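Local coordinates for protein F420-reducing hydrogenase, subunit beta (Methanothermobacter marburgensis, PDB 4OMF) that probably passes electrons from the hydrogenase complex to coenzyme F420 through its bound flavin-adenine dinucleotide and iron-sulfur cluster, at residues V46-M60 against A71-L85. Residues are numbered along the deposited sequence; the frame is centred on the assembly and turned at random.
Sequences VVAGPGEEFWKPQPM and AAGTKYTFSPNVMML. With FAD (flavin-adenine dinucleotide), chain R.
Lys75 lies across the edge of Trp55 and along the ring of Pro57, where a beta hairpin at the margin of the mixed sheet meets the long loop that lines the FAD pocket. The two hairpin strands, 44-51 and 56-62, pair antiparallel; the loop, 71-85, packs on them. Lys75 CG comes 3.7 Å from Trp55 CE3, near the indole plane, while the indole nitrogen hydrogen-bonds to Val158 O. The lysine chain then kinks at chi2 (89°), which turns the amine back to its own loop: NZ hydrogen-bonds Gly73 O at 3.0 Å, standing above the carbonyl plane, and reaches over weakly to Ala48 O. Cut back to an alanine, this residue would probably leave Gly73 O without its donor and open a gap at the indole edge where CG now lies.

Farther along, Pro57 CD rests on Thr77 CG2, while the Thr77 hydroxyl hydrogen-bonds Phe138 O. Pro59 fits among Ser79, Pro80 and Met84, whose CG approaches Pro59 CB at 3.5 Å. Val46 covers the end of the loop, CG1 against Met84 CB and CG2 against Leu85 CD2. Both segments grip the nucleotide: Ala48 N hydrogen-bonds the ribose O2B, and Lys75 uses its backbone N and O to read the adenine, at N7A and N6A respectively. Beside the adenine, Ser79 OG, anti to its own nitrogen (chi1 179°), donates to Asn81 OD1 at 2.9 Å, while Asn81 ND2 hydrogen-bonds Val100 O; the same Ser79 OG sits 3.3 Å from Ala48 CB.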
ATOM      1  N   VAL C  46       9.403  27.509 -11.598  1.00 18.65           N
ATOM      2  CA  VAL C  46       8.898  26.940 -10.347  1.00 20.66           C
ATOM      3  C   VAL C  46       9.639  27.638  -9.210  1.00 18.45           C
ATOM      4  O   VAL C  46      10.873  27.748  -9.249  1.00 20.22           O
ATOM      5  CB  VAL C  46       9.101  25.397 -10.269  1.00 18.81           C
ATOM      6  CG1 VAL C  46       8.766  24.902  -8.856  1.00 22.48           C
ATOM      7  CG2 VAL C  46       8.208  24.685 -11.298  1.00 25.77           C
ATOM      8  N   VAL C  47       8.873  28.171  -8.252  1.00 19.21           N
ATOM      9  CA  VAL C  47       9.404  28.906  -7.111  1.00 18.38           C
ATOM     10  C   VAL C  47       8.690  28.520  -5.816  1.00 19.15           C
ATOM     11  O   VAL C  47       7.629  27.905  -5.853  1.00 20.98           O
ATOM     12  CB  VAL C  47       9.269  30.426  -7.296  1.00 17.94           C
ATOM     13  CG1 VAL C  47      10.166  30.916  -8.452  1.00 18.82           C
ATOM     14  CG2 VAL C  47       7.817  30.797  -7.529  1.00 21.87           C
ATOM     15  N   ALA C  48       9.264  28.909  -4.681  1.00 17.78           N
ATOM     16  CA  ALA C  48       8.632  28.674  -3.385  1.00 20.40           C
ATOM     17  C   ALA C  48       7.679  29.805  -3.031  1.00 23.67           C
ATOM     18  O   ALA C  48       8.103  30.801  -2.454  1.00 19.86           O
ATOM     19  CB  ALA C  48       9.694  28.514  -2.291  1.00 20.28           C
ATOM     20  N   GLY C  49       6.404  29.654  -3.381  1.00 19.79           N
ATOM     21  CA  GLY C  49       5.426  30.711  -3.186  1.00 25.63           C
ATOM     22  C   GLY C  49       4.715  30.594  -1.851  1.00 25.00           C
ATOM     23  O   GLY C  49       4.961  29.657  -1.091  1.00 21.11           O
ATOM     24  N   PRO C  50       3.828  31.556  -1.553  1.00 29.49           N
ATOM     25  CA  PRO C  50       3.114  31.563  -0.268  1.00 24.22           C
ATOM     26  C   PRO C  50       2.274  30.303  -0.118  1.00 21.25           C
ATOM     27  O   PRO C  50       1.784  29.783  -1.122  1.00 23.84           O
ATOM     28  CB  PRO C  50       2.221  32.809  -0.361  1.00 31.28           C
ATOM     29  CG  PRO C  50       2.845  33.660  -1.445  1.00 34.08           C
ATOM     30  CD  PRO C  50       3.440  32.682  -2.417  1.00 32.62           C
ATOM     31  N   GLY C  51       2.128  29.813   1.111  1.00 23.02           N
ATOM     32  CA  GLY C  51       1.367  28.600   1.384  1.00 21.62           C
ATOM     33  C   GLY C  51       0.178  28.878   2.292  1.00 29.89           C
ATOM     34  O   GLY C  51      -0.358  29.980   2.290  1.00 31.18           O
ATOM     35  N   GLU C  52      -0.210  27.882   3.087  0.58 31.44           N
ATOM     36  CA  GLU C  52      -1.413  27.985   3.921  0.58 33.80           C
ATOM     37  C   GLU C  52      -1.111  28.341   5.381  0.58 32.02           C
ATOM     38  O   GLU C  52      -2.026  28.580   6.165  0.58 34.12           O
ATOM     39  CB  GLU C  52      -2.216  26.680   3.855  0.58 38.76           C
ATOM     40  CG  GLU C  52      -1.372  25.413   3.822  0.58 41.15           C
ATOM     41  CD  GLU C  52      -2.212  24.152   3.650  0.58 47.08           C
ATOM     42  OE1 GLU C  52      -3.421  24.189   3.982  0.58 49.04           O
ATOM     43  OE2 GLU C  52      -1.665  23.128   3.179  0.58 45.79           O
ATOM     44  N   GLU C  53       0.171  28.376   5.735  1.00 26.78           N
ATOM     45  CA  GLU C  53       0.614  28.875   7.039  1.00 22.43           C
ATOM     46  C   GLU C  53       1.717  29.914   6.833  1.00 22.11           C
ATOM     47  O   GLU C  53       2.425  29.869   5.828  1.00 22.59           O
ATOM     48  CB  GLU C  53       1.118  27.726   7.926  1.00 27.71           C
ATOM     49  CG  GLU C  53       0.138  26.568   8.081  1.00 32.23           C
ATOM     50  CD  GLU C  53      -1.087  26.940   8.888  1.00 45.97           C
ATOM     51  OE1 GLU C  53      -0.999  27.885   9.707  1.00 46.74           O
ATOM     52  OE2 GLU C  53      -2.143  26.298   8.700  1.00 52.44           O
ATOM     53  N   PHE C  54       1.850  30.859   7.766  1.00 21.98           N
ATOM     54  CA  PHE C  54       2.921  31.855   7.671  1.00 22.22           C
ATOM     55  C   PHE C  54       4.286  31.165   7.616  1.00 24.25           C
ATOM     56  O   PHE C  54       4.560  30.292   8.441  1.00 23.40           O
ATOM     57  CB  PHE C  54       2.875  32.815   8.865  1.00 22.62           C
ATOM     58  CG  PHE C  54       1.663  33.701   8.877  1.00 27.51           C
ATOM     59  CD1 PHE C  54       1.558  34.753   7.985  1.00 33.20           C
ATOM     60  CD2 PHE C  54       0.633  33.482   9.776  1.00 28.99           C
ATOM     61  CE1 PHE C  54       0.440  35.576   7.989  1.00 36.85           C
ATOM     62  CE2 PHE C  54      -0.494  34.308   9.781  1.00 36.10           C
ATOM     63  CZ  PHE C  54      -0.582  35.348   8.886  1.00 38.51           C
ATOM     64  N   TRP C  55       5.123  31.573   6.657  1.00 17.49           N
ATOM     65  CA  TRP C  55       6.486  31.058   6.468  1.00 22.60           C
ATOM     66  C   TRP C  55       6.522  29.557   6.188  1.00 24.03           C
ATOM     67  O   TRP C  55       7.509  28.882   6.477  1.00 19.39           O
ATOM     68  CB  TRP C  55       7.361  31.398   7.687  1.00 17.32           C
ATOM     69  CG  TRP C  55       7.445  32.857   7.844  1.00 20.41           C
ATOM     70  CD1 TRP C  55       6.734  33.639   8.716  1.00 23.25           C
ATOM     71  CD2 TRP C  55       8.197  33.747   7.025  1.00 20.96           C
ATOM     72  NE1 TRP C  55       7.036  34.965   8.511  1.00 20.42           N
ATOM     73  CE2 TRP C  55       7.929  35.059   7.475  1.00 20.31           C
ATOM     74  CE3 TRP C  55       9.086  33.564   5.958  1.00 23.63           C
ATOM     75  CZ2 TRP C  55       8.519  36.187   6.896  1.00 24.50           C
ATOM     76  CZ3 TRP C  55       9.676  34.687   5.387  1.00 22.20           C
ATOM     77  CH2 TRP C  55       9.379  35.982   5.854  1.00 21.01           C
ATOM     78  N   LYS C  56       5.438  29.043   5.618  1.00 21.77           N
ATOM     79  CA  LYS C  56       5.378  27.639   5.221  1.00 19.10           C
ATOM     80  C   LYS C  56       5.038  27.614   3.732  1.00 17.94           C
ATOM     81  O   LYS C  56       3.871  27.490   3.364  1.00 19.96           O
ATOM     82  CB  LYS C  56       4.324  26.884   6.053  1.00 19.27           C
ATOM     83  CG  LYS C  56       4.502  25.370   6.070  1.00 19.79           C
ATOM     84  CD  LYS C  56       3.584  24.760   7.121  1.00 25.84           C
ATOM     85  CE  LYS C  56       3.864  23.281   7.328  1.00 29.44           C
ATOM     86  NZ  LYS C  56       3.295  22.454   6.216  1.00 34.99           N
ATOM     87  N   PRO C  57       6.053  27.737   2.876  1.00 19.10           N
ATOM     88  CA  PRO C  57       5.790  27.983   1.455  1.00 21.43           C
ATOM     89  C   PRO C  57       5.279  26.745   0.732  1.00 21.56           C
ATOM     90  O   PRO C  57       5.354  25.634   1.245  1.00 19.62           O
ATOM     91  CB  PRO C  57       7.159  28.401   0.909  1.00 20.20           C
ATOM     92  CG  PRO C  57       8.148  27.691   1.818  1.00 21.56           C
ATOM     93  CD  PRO C  57       7.491  27.709   3.196  1.00 21.50           C
ATOM     94  N   GLN C  58       4.744  26.958  -0.463  1.00 20.29           N
ATOM     95  CA  GLN C  58       4.372  25.857  -1.349  1.00 21.28           C
ATOM     96  C   GLN C  58       4.954  26.118  -2.738  1.00 22.00           C
ATOM     97  O   GLN C  58       4.876  27.247  -3.256  1.00 22.13           O
ATOM     98  CB  GLN C  58       2.846  25.699  -1.410  1.00 24.35           C
ATOM     99  CG  GLN C  58       2.234  25.179  -0.101  1.00 35.91           C
ATOM    100  CD  GLN C  58       2.487  23.680   0.126  1.00 47.43           C
ATOM    101  OE1 GLN C  58       2.748  22.922  -0.822  1.00 50.65           O
ATOM    102  NE2 GLN C  58       2.407  23.251   1.387  1.00 47.28           N
ATOM    103  N   PRO C  59       5.538  25.085  -3.348  1.00 19.95           N
ATOM    104  CA  PRO C  59       6.020  25.235  -4.728  1.00 20.82           C
ATOM    105  C   PRO C  59       4.881  25.631  -5.637  1.00 16.89           C
ATOM    106  O   PRO C  59       3.749  25.158  -5.462  1.00 21.15           O
ATOM    107  CB  PRO C  59       6.547  23.844  -5.086  1.00 22.62           C
ATOM    108  CG  PRO C  59       6.812  23.187  -3.749  1.00 20.92           C
ATOM    109  CD  PRO C  59       5.772  23.731  -2.820  1.00 20.41           C
ATOM    110  N   MET C  60       5.173  26.491  -6.597  1.00 19.37           N
ATOM    111  CA  MET C  60       4.143  26.961  -7.517  1.00 20.78           C
ATOM    112  C   MET C  60       4.806  27.378  -8.832  1.00 21.84           C
ATOM    113  O   MET C  60       6.006  27.683  -8.865  1.00 23.52           O
ATOM    114  CB  MET C  60       3.357  28.121  -6.901  1.00 26.81           C
ATOM    115  CG  MET C  60       4.185  29.392  -6.663  1.00 29.08           C
ATOM    116  SD  MET C  60       4.260  30.481  -8.105  1.00 28.98           S
ATOM    117  CE  MET C  60       2.522  30.795  -8.403  1.00 25.47           C
ATOM    118  N   ALA C  71       7.139  35.469  -4.565  1.00 22.69           N
ATOM    119  CA  ALA C  71       7.880  34.336  -4.022  1.00 20.97           C
ATOM    120  C   ALA C  71       9.242  34.752  -3.421  1.00 21.47           C
ATOM    121  O   ALA C  71       9.944  33.929  -2.820  1.00 21.03           O
ATOM    122  CB  ALA C  71       8.096  33.278  -5.101  1.00 21.73           C
ATOM    123  N   ALA C  72       9.611  36.019  -3.582  1.00 21.16           N
ATOM    124  CA  ALA C  72      10.923  36.499  -3.146  1.00 21.33           C
ATOM    125  C   ALA C  72      11.078  36.373  -1.635  1.00 24.49           C
ATOM    126  O   ALA C  72      10.075  36.366  -0.895  1.00 22.43           O
ATOM    127  CB  ALA C  72      11.133  37.939  -3.580  1.00 20.84           C
ATOM    128  N   GLY C  73      12.328  36.270  -1.172  1.00 20.34           N
ATOM    129  CA  GLY C  73      12.589  36.146   0.258  1.00 18.82           C
ATOM    130  C   GLY C  73      12.743  34.683   0.650  1.00 20.92           C
ATOM    131  O   GLY C  73      12.094  33.818   0.066  1.00 19.11           O
ATOM    132  N   THR C  74      13.588  34.407   1.637  1.00 18.98           N
ATOM    133  CA  THR C  74      13.860  33.032   2.062  1.00 18.66           C
ATOM    134  C   THR C  74      12.921  32.514   3.157  1.00 18.05           C
ATOM    135  O   THR C  74      12.592  33.214   4.097  1.00 19.62           O
ATOM    136  CB  THR C  74      15.303  32.892   2.585  1.00 20.00           C
ATOM    137  OG1 THR C  74      16.211  33.323   1.572  1.00 21.24           O
ATOM    138  CG2 THR C  74      15.623  31.443   2.952  1.00 23.57           C
ATOM    139  N   LYS C  75      12.521  31.262   3.019  1.00 16.98           N
ATOM    140  CA  LYS C  75      11.829  30.545   4.078  1.00 21.74           C
ATOM    141  C   LYS C  75      12.703  29.363   4.471  1.00 20.57           C
ATOM    142  O   LYS C  75      12.965  28.513   3.634  1.00 20.95           O
ATOM    143  CB  LYS C  75      10.448  30.071   3.609  1.00 23.31           C
ATOM    144  CG  LYS C  75       9.516  31.221   3.167  1.00 21.70           C
ATOM    145  CD  LYS C  75       9.716  31.520   1.683  1.00 23.27           C
ATOM    146  CE  LYS C  75       9.003  32.790   1.258  1.00 26.05           C
ATOM    147  NZ  LYS C  75       9.224  33.102  -0.210  1.00 25.16           N
ATOM    148  N   TYR C  76      13.172  29.311   5.722  1.00 20.35           N
ATOM    149  CA  TYR C  76      14.084  28.228   6.098  1.00 20.28           C
ATOM    150  C   TYR C  76      13.328  26.967   6.521  1.00 24.72           C
ATOM    151  O   TYR C  76      13.524  26.457   7.623  1.00 25.08           O
ATOM    152  CB  TYR C  76      15.041  28.672   7.208  1.00 18.99           C
ATOM    153  CG  TYR C  76      15.945  29.802   6.772  1.00 22.53           C
ATOM    154  CD1 TYR C  76      16.956  29.589   5.824  1.00 22.20           C
ATOM    155  CD2 TYR C  76      15.799  31.079   7.305  1.00 26.79           C
ATOM    156  CE1 TYR C  76      17.784  30.620   5.419  1.00 19.08           C
ATOM    157  CE2 TYR C  76      16.622  32.121   6.901  1.00 28.30           C
ATOM    158  CZ  TYR C  76      17.613  31.887   5.960  1.00 24.33           C
ATOM    159  OH  TYR C  76      18.418  32.928   5.569  1.00 26.01           O
ATOM    160  N   THR C  77      12.455  26.486   5.634  1.00 20.69           N
ATOM    161  CA  THR C  77      11.799  25.204   5.821  1.00 18.37           C
ATOM    162  C   THR C  77      11.527  24.602   4.447  1.00 19.24           C
ATOM    163  O   THR C  77      11.945  25.147   3.400  1.00 18.98           O
ATOM    164  CB  THR C  77      10.504  25.326   6.673  1.00 19.72           C
ATOM    165  OG1 THR C  77       9.992  24.015   6.986  1.00 20.27           O
ATOM    166  CG2 THR C  77       9.434  26.110   5.939  1.00 20.53           C
ATOM    167  N   PHE C  78      10.873  23.450   4.422  1.00 20.93           N
ATOM    168  CA  PHE C  78      10.762  22.695   3.180  1.00 23.03           C
ATOM    169  C   PHE C  78       9.860  23.353   2.147  1.00 27.00           C
ATOM    170  O   PHE C  78       8.760  23.798   2.462  1.00 27.84           O
ATOM    171  CB  PHE C  78      10.231  21.280   3.454  1.00 23.06           C
ATOM    172  CG  PHE C  78      10.964  20.554   4.545  1.00 20.87           C
ATOM    173  CD1 PHE C  78      10.273  19.991   5.604  1.00 20.16           C
ATOM    174  CD2 PHE C  78      12.345  20.420   4.509  1.00 27.84           C
ATOM    175  CE1 PHE C  78      10.943  19.311   6.614  1.00 23.23           C
ATOM    176  CE2 PHE C  78      13.017  19.760   5.512  1.00 29.86           C
ATOM    177  CZ  PHE C  78      12.311  19.198   6.575  1.00 24.90           C
ATOM    178  N   SER C  79      10.333  23.389   0.905  1.00 21.88           N
ATOM    179  CA  SER C  79       9.503  23.694  -0.249  1.00 21.00           C
ATOM    180  C   SER C  79      10.021  22.774  -1.334  1.00 21.09           C
ATOM    181  O   SER C  79      11.032  23.068  -1.954  1.00 21.36           O
ATOM    182  CB  SER C  79       9.604  25.156  -0.668  1.00 16.89           C
ATOM    183  OG  SER C  79       8.802  25.417  -1.816  1.00 19.88           O
ATOM    184  N   PRO C  80       9.364  21.619  -1.527  1.00 19.17           N
ATOM    185  CA  PRO C  80       9.939  20.617  -2.435  1.00 19.42           C
ATOM    186  C   PRO C  80       9.723  21.024  -3.883  1.00 19.34           C
ATOM    187  O   PRO C  80       8.864  20.450  -4.566  1.00 16.67           O
ATOM    188  CB  PRO C  80       9.159  19.337  -2.100  1.00 20.20           C
ATOM    189  CG  PRO C  80       8.416  19.636  -0.812  1.00 22.20           C
ATOM    190  CD  PRO C  80       8.164  21.118  -0.846  1.00 19.07           C
ATOM    191  N   ASN C  81      10.505  21.999  -4.340  1.00 18.34           N
ATOM    192  CA  ASN C  81      10.281  22.638  -5.635  1.00 18.87           C
ATOM    193  C   ASN C  81      10.301  21.683  -6.808  1.00 19.48           C
ATOM    194  O   ASN C  81       9.610  21.919  -7.789  1.00 21.79           O
ATOM    195  CB  ASN C  81      11.330  23.738  -5.883  1.00 20.28           C
ATOM    196  CG  ASN C  81      11.056  24.987  -5.087  1.00 23.71           C
ATOM    197  OD1 ASN C  81      10.071  25.069  -4.360  1.00 21.91           O
ATOM    198  ND2 ASN C  81      11.922  25.982  -5.233  1.00 23.59           N
ATOM    199  N   VAL C  82      11.089  20.612  -6.714  1.00 18.04           N
ATOM    200  CA  VAL C  82      11.180  19.674  -7.823  1.00 14.58           C
ATOM    201  C   VAL C  82       9.822  19.067  -8.135  1.00 14.23           C
ATOM    202  O   VAL C  82       9.567  18.734  -9.293  1.00 16.04           O
ATOM    203  CB  VAL C  82      12.203  18.543  -7.538  1.00 16.32           C
ATOM    204  CG1 VAL C  82      12.421  17.646  -8.770  1.00 18.13           C
ATOM    205  CG2 VAL C  82      13.526  19.152  -7.105  1.00 18.16           C
ATOM    206  N   MET C  83       8.948  18.936  -7.137  1.00 16.52           N
ATOM    207  CA  MET C  83       7.650  18.266  -7.346  1.00 17.28           C
ATOM    208  C   MET C  83       6.776  18.910  -8.434  1.00 18.70           C
ATOM    209  O   MET C  83       5.895  18.253  -8.983  1.00 21.14           O
ATOM    210  CB  MET C  83       6.857  18.212  -6.032  1.00 17.88           C
ATOM    211  CG  MET C  83       6.193  19.525  -5.637  1.00 21.29           C
ATOM    212  SD  MET C  83       5.457  19.469  -3.957  1.00 29.52           S
ATOM    213  CE  MET C  83       4.270  18.159  -4.282  1.00 24.20           C
ATOM    214  N   MET C  84       6.983  20.194  -8.735  1.00 16.65           N
ATOM    215  CA  MET C  84       6.098  20.875  -9.686  1.00 19.27           C
ATOM    216  C   MET C  84       6.650  20.973 -11.115  1.00 14.95           C
ATOM    217  O   MET C  84       5.968  21.472 -11.996  1.00 17.60           O
ATOM    218  CB  MET C  84       5.777  22.293  -9.193  1.00 19.17           C
ATOM    219  CG  MET C  84       5.018  22.329  -7.875  1.00 21.10           C
ATOM    220  SD  MET C  84       3.364  21.659  -8.087  1.00 37.52           S
ATOM    221  CE  MET C  84       2.773  22.751  -9.386  1.00 31.38           C
ATOM    222  N   LEU C  85       7.882  20.520 -11.327  1.00 16.33           N
ATOM    223  CA  LEU C  85       8.513  20.628 -12.645  1.00 16.07           C
ATOM    224  C   LEU C  85       7.729  19.901 -13.733  1.00 16.97           C
ATOM    225  O   LEU C  85       7.621  20.404 -14.849  1.00 18.54           O
ATOM    226  CB  LEU C  85       9.952  20.096 -12.607  1.00 15.14           C
ATOM    227  CG  LEU C  85      10.932  20.899 -11.748  1.00 19.74           C
ATOM    228  CD1 LEU C  85      12.300  20.227 -11.816  1.00 20.75           C
ATOM    229  CD2 LEU C  85      11.047  22.362 -12.178  1.00 18.60           C
TER
HETATM  230  PA  FAD R 405      15.106  36.482  -3.879  1.00 21.12           P
HETATM  231  O1A FAD R 405      14.814  36.854  -2.449  1.00 20.55           O
HETATM  232  O2A FAD R 405      14.917  37.426  -5.030  1.00 22.67           O
HETATM  233  O5B FAD R 405      14.257  35.175  -4.207  1.00 21.12           O
HETATM  234  C5B FAD R 405      14.453  34.070  -3.314  1.00 21.81           C
HETATM  235  C4B FAD R 405      14.062  32.797  -4.067  1.00 23.30           C
HETATM  236  O4B FAD R 405      14.300  31.665  -3.229  1.00 24.29           O
HETATM  237  C3B FAD R 405      12.576  32.822  -4.407  1.00 24.79           C
HETATM  238  O3B FAD R 405      12.345  32.493  -5.786  1.00 21.05           O
HETATM  239  C2B FAD R 405      12.000  31.732  -3.515  1.00 25.17           C
HETATM  240  O2B FAD R 405      10.916  31.057  -4.171  1.00 29.28           O
HETATM  241  C1B FAD R 405      13.176  30.803  -3.276  1.00 19.96           C
HETATM  242  N9A FAD R 405      13.017  30.104  -1.989  1.00 18.57           N
HETATM  243  C8A FAD R 405      12.793  30.689  -0.799  1.00 19.52           C
HETATM  244  N7A FAD R 405      12.712  29.760   0.182  1.00 17.65           N
HETATM  245  C5A FAD R 405      12.894  28.549  -0.413  1.00 18.43           C
HETATM  246  C6A FAD R 405      12.907  27.140   0.042  1.00 22.65           C
HETATM  247  N6A FAD R 405      12.698  26.815   1.346  1.00 21.71           N
HETATM  248  N1A FAD R 405      13.138  26.200  -0.888  1.00 20.14           N
HETATM  249  C2A FAD R 405      13.312  26.490  -2.195  1.00 21.72           C
HETATM  250  N3A FAD R 405      13.300  27.751  -2.690  1.00 21.49           N
HETATM  251  C4A FAD R 405      13.097  28.789  -1.842  1.00 20.42           C
HETATM  252  N1  FAD R 405      22.418  31.476   1.626  1.00 21.47           N
HETATM  253  C2  FAD R 405      23.765  31.379   1.967  1.00 20.74           C
HETATM  254  O2  FAD R 405      24.540  32.291   1.618  1.00 22.08           O
HETATM  255  N3  FAD R 405      24.194  30.296   2.722  1.00 19.91           N
HETATM  256  C4  FAD R 405      23.318  29.296   3.092  1.00 22.00           C
HETATM  257  O4  FAD R 405      23.755  28.318   3.739  1.00 20.32           O
HETATM  258  C4X FAD R 405      21.953  29.705   3.332  1.00 22.69           C
HETATM  259  N5  FAD R 405      21.054  28.638   3.844  1.00 19.24           N
HETATM  260  C5X FAD R 405      19.846  28.483   3.024  1.00 21.18           C
HETATM  261  C6  FAD R 405      18.991  27.445   3.432  1.00 18.08           C
HETATM  262  C7  FAD R 405      17.713  27.333   2.872  1.00 19.78           C
HETATM  263  C7M FAD R 405      16.784  26.204   3.298  1.00 19.56           C
HETATM  264  C8  FAD R 405      17.315  28.278   1.929  1.00 19.24           C
HETATM  265  C8M FAD R 405      15.956  28.270   1.254  1.00 20.29           C
HETATM  266  C9  FAD R 405      18.163  29.333   1.525  1.00 19.54           C
HETATM  267  C9A FAD R 405      19.408  29.496   2.143  1.00 19.92           C
HETATM  268  N10 FAD R 405      20.306  30.490   1.674  1.00 19.58           N
HETATM  269  C10 FAD R 405      21.508  30.711   2.320  1.00 21.69           C
HETATM  270  C1' FAD R 405      20.067  31.296   0.462  1.00 20.57           C
HETATM  271  C2' FAD R 405      19.436  32.640   0.721  1.00 21.20           C
HETATM  272  O2' FAD R 405      18.832  32.764   1.926  1.00 21.08           O
HETATM  273  C3' FAD R 405      18.788  33.132  -0.355  1.00 20.94           C
HETATM  274  O3' FAD R 405      17.625  32.493  -0.630  1.00 22.09           O
HETATM  275  C4' FAD R 405      19.631  33.455  -1.577  1.00 19.98           C
HETATM  276  O4' FAD R 405      20.748  34.309  -1.252  1.00 23.63           O
HETATM  277  C5' FAD R 405      18.777  34.088  -2.681  1.00 19.12           C
HETATM  278  O5' FAD R 405      18.497  35.440  -2.353  1.00 20.17           O
HETATM  279  P   FAD R 405      18.014  36.479  -3.470  1.00 21.05           P
HETATM  280  O1P FAD R 405      18.981  36.353  -4.627  1.00 21.39           O
HETATM  281  O2P FAD R 405      17.824  37.832  -2.850  1.00 20.62           O
HETATM  282  O3P FAD R 405      16.596  35.841  -3.951  1.00 22.88           O
HETATM  283  O   HOH W   1       6.693  24.672   3.535  1.00 34.09           O